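Local coordinates for TIR-NB-LRR type resistance protein RPV1 (Vitis rotundifolia, PDB 5KU7) that belongs to the TIR-NB-LRR family of plant disease resistance proteins, represented here by its TIR domain, the signalling module of such immune receptors, at residues S106-Q111 against E139-S144. Residues are numbered along the deposited sequence; the frame is centred on the assembly and turned at random.
Sequences SHVRKQ and EAANLS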
loop_
_atom_site.group_PDB
_atom_site.type_symbol
_atom_site.label_atom_id
_atom_site.label_comp_id
_atom_site.label_asym_id
_atom_site.label_seq_id
_atom_site.Cartn_x
_atom_site.Cartn_y
_atom_site.Cartn_z
ATOM N N SER A 106 1.093 22.274 4.170
ATOM C CA SER A 106 1.742 23.573 4.348
ATOM C C SER A 106 3.273 23.457 4.317
ATOM O O SER A 106 3.960 24.419 3.948
ATOM C CB SER A 106 1.274 24.255 5.646
ATOM O OG SER A 106 1.735 23.575 6.798
ATOM N N HIS A 107 3.804 22.290 4.687
ATOM C CA HIS A 107 5.243 22.030 4.541
ATOM C C HIS A 107 5.635 22.105 3.067
ATOM O O HIS A 107 6.683 22.649 2.715
ATOM C CB HIS A 107 5.632 20.648 5.097
ATOM C CG HIS A 107 5.575 20.555 6.591
ATOM N ND1 HIS A 107 6.007 19.444 7.285
ATOM C CD2 HIS A 107 5.136 21.435 7.526
ATOM C CE1 HIS A 107 5.846 19.647 8.581
ATOM N NE2 HIS A 107 5.318 20.846 8.753
ATOM N N VAL A 108 4.776 21.574 2.206
ATOM C CA VAL A 108 5.018 21.651 0.776
ATOM C C VAL A 108 4.886 23.070 0.299
ATOM O O VAL A 108 5.765 23.582 -0.379
ATOM C CB VAL A 108 4.033 20.784 -0.025
ATOM C CG1 VAL A 108 4.344 20.876 -1.518
ATOM C CG2 VAL A 108 4.103 19.352 0.445
ATOM N N ARG A 109 3.799 23.714 0.714
ATOM C CA ARG A 109 3.463 25.055 0.255
ATOM C C ARG A 109 4.549 26.037 0.648
ATOM O O ARG A 109 4.884 26.948 -0.113
ATOM C CB ARG A 109 2.106 25.486 0.837
ATOM C CG ARG A 109 1.485 26.722 0.202
ATOM C CD ARG A 109 0.057 26.973 0.722
ATOM N NE ARG A 109 0.017 27.201 2.167
ATOM C CZ ARG A 109 -0.438 26.319 3.056
ATOM N NH1 ARG A 109 -0.910 25.140 2.656
ATOM N NH2 ARG A 109 -0.428 26.621 4.351
ATOM N N LYS A 110 5.094 25.841 1.842
ATOM C CA LYS A 110 6.038 26.792 2.409
ATOM C C LYS A 110 7.463 26.243 2.452
ATOM O O LYS A 110 8.372 26.933 2.886
ATOM C CB LYS A 110 5.589 27.211 3.816
ATOM C CG LYS A 110 4.201 27.868 3.841
ATOM C CD LYS A 110 3.845 28.502 5.183
ATOM C CE LYS A 110 3.695 27.520 6.326
ATOM N NZ LYS A 110 3.384 28.277 7.591
ATOM N N GLN A 111 7.648 25.003 2.003
ATOM C CA GLN A 111 8.951 24.344 2.058
ATOM C C GLN A 111 9.499 24.320 3.472
ATOM O O GLN A 111 10.612 24.785 3.719
ATOM C CB GLN A 111 9.950 25.041 1.137
ATOM C CG GLN A 111 9.616 24.878 -0.318
ATOM C CD GLN A 111 8.844 26.068 -0.845
ATOM O OE1 GLN A 111 9.365 27.174 -0.882
ATOM N NE2 GLN A 111 7.595 25.849 -1.254
ATOM N N GLU A 139 2.539 26.784 -5.701
ATOM C CA GLU A 139 1.344 26.777 -6.546
ATOM C C GLU A 139 0.616 25.426 -6.488
ATOM O O GLU A 139 -0.598 25.362 -6.279
ATOM C CB GLU A 139 1.711 27.125 -7.992
ATOM C CG GLU A 139 2.123 28.583 -8.182
ATOM C CD GLU A 139 2.395 28.937 -9.628
ATOM O OE1 GLU A 139 2.250 28.058 -10.497
ATOM O OE2 GLU A 139 2.738 30.106 -9.902
ATOM N N ALA A 140 1.372 24.345 -6.664
ATOM C CA ALA A 140 0.795 23.008 -6.690
ATOM C C ALA A 140 0.046 22.698 -5.391
ATOM O O ALA A 140 -1.015 22.081 -5.423
ATOM C CB ALA A 140 1.868 21.987 -6.930
ATOM N N ALA A 141 0.598 23.139 -4.263
ATOM C CA ALA A 141 0.033 22.821 -2.953
ATOM C C ALA A 141 -1.220 23.642 -2.644
ATOM O O ALA A 141 -1.941 23.348 -1.689
ATOM C CB ALA A 141 1.074 23.035 -1.868
ATOM N N ASN A 142 -1.478 24.674 -3.445
ATOM C CA ASN A 142 -2.680 25.480 -3.256
ATOM C C ASN A 142 -3.816 25.013 -4.136
ATOM O O ASN A 142 -4.907 25.563 -4.086
ATOM C CB ASN A 142 -2.407 26.950 -3.534
ATOM C CG ASN A 142 -2.013 27.708 -2.295
ATOM O OD1 ASN A 142 -0.841 27.995 -2.073
ATOM N ND2 ASN A 142 -2.996 28.042 -1.474
ATOM N N LEU A 143 -3.561 23.987 -4.934
ATOM C CA LEU A 143 -4.625 23.358 -5.697
ATOM C C LEU A 143 -5.375 22.460 -4.734
ATOM O O LEU A 143 -4.771 21.900 -3.823
ATOM C CB LEU A 143 -4.052 22.567 -6.865
ATOM C CG LEU A 143 -3.173 23.381 -7.817
ATOM C CD1 LEU A 143 -2.570 22.467 -8.863
ATOM C CD2 LEU A 143 -4.005 24.462 -8.469
ATOM N N SER A 144 -6.679 22.309 -4.919
ATOM C CA SER A 144 -7.442 21.483 -3.993
ATOM C C SER A 144 -7.076 20.021 -4.198
ATOM O O SER A 144 -7.119 19.503 -5.317
ATOM C CB SER A 144 -8.951 21.688 -4.159
ATOM O OG SER A 144 -9.421 21.126 -5.365
#
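Ala141 sets its methyl group against the helix 105-110, and this is the tight part of the contact. Its CB lies 3.8 Å from both CA and CB of Arg109. The CA atoms of Arg109 and Ala141 are 5.2 Å apart, a close approach that the small alanine side chain permits. Val108 closes the same spot with one branch. Its CG1 is anti to the backbone N (chi1 -179°) and reaches to 3.9 Å from Ala141 CB. Val108 and Ala141 are both buried, and both also touch Phe100 of strand 95-101, so the apolar patch continues down to the sheet.

The outer side is more open to solvent and is lined by polar residues. There the Arg109 side chain runs past Asn142, and the two cross at about a right angle. The aliphatic part of the arginine, not its charged end, makes the approach: CD of Arg109 comes within 3.7 Å of Asn142 CG. Beyond CD the chain bends, and the guanidinium plane lies 61° from the Asn142 amide. Asn142 is exposed and Arg109 partly so. The amide orientation of Asn142 is doubtful.

Gln111 follows the end of helix 105-110 and folds back on it. Its NE2 donates to Val108 O at 3.0 Å, a somewhat bent bond (N-H...O 149°). Thr138 OG1 bonds to both Gln111 NE2 and Arg109 O, while Arg134 NE bonds to Gln111 OE1. Through Thr138 and Arg134 these bonds tie the helix end to helix 130-141, one and two turns before Ala141. Gln111 has positive phi and is the C-prime residue of a Schellman motif. The whole arrangement joins a Schellman-capped short helix to the end of helix 130-141, beside the parallel sheet of the TIR domain's alpha/beta fold.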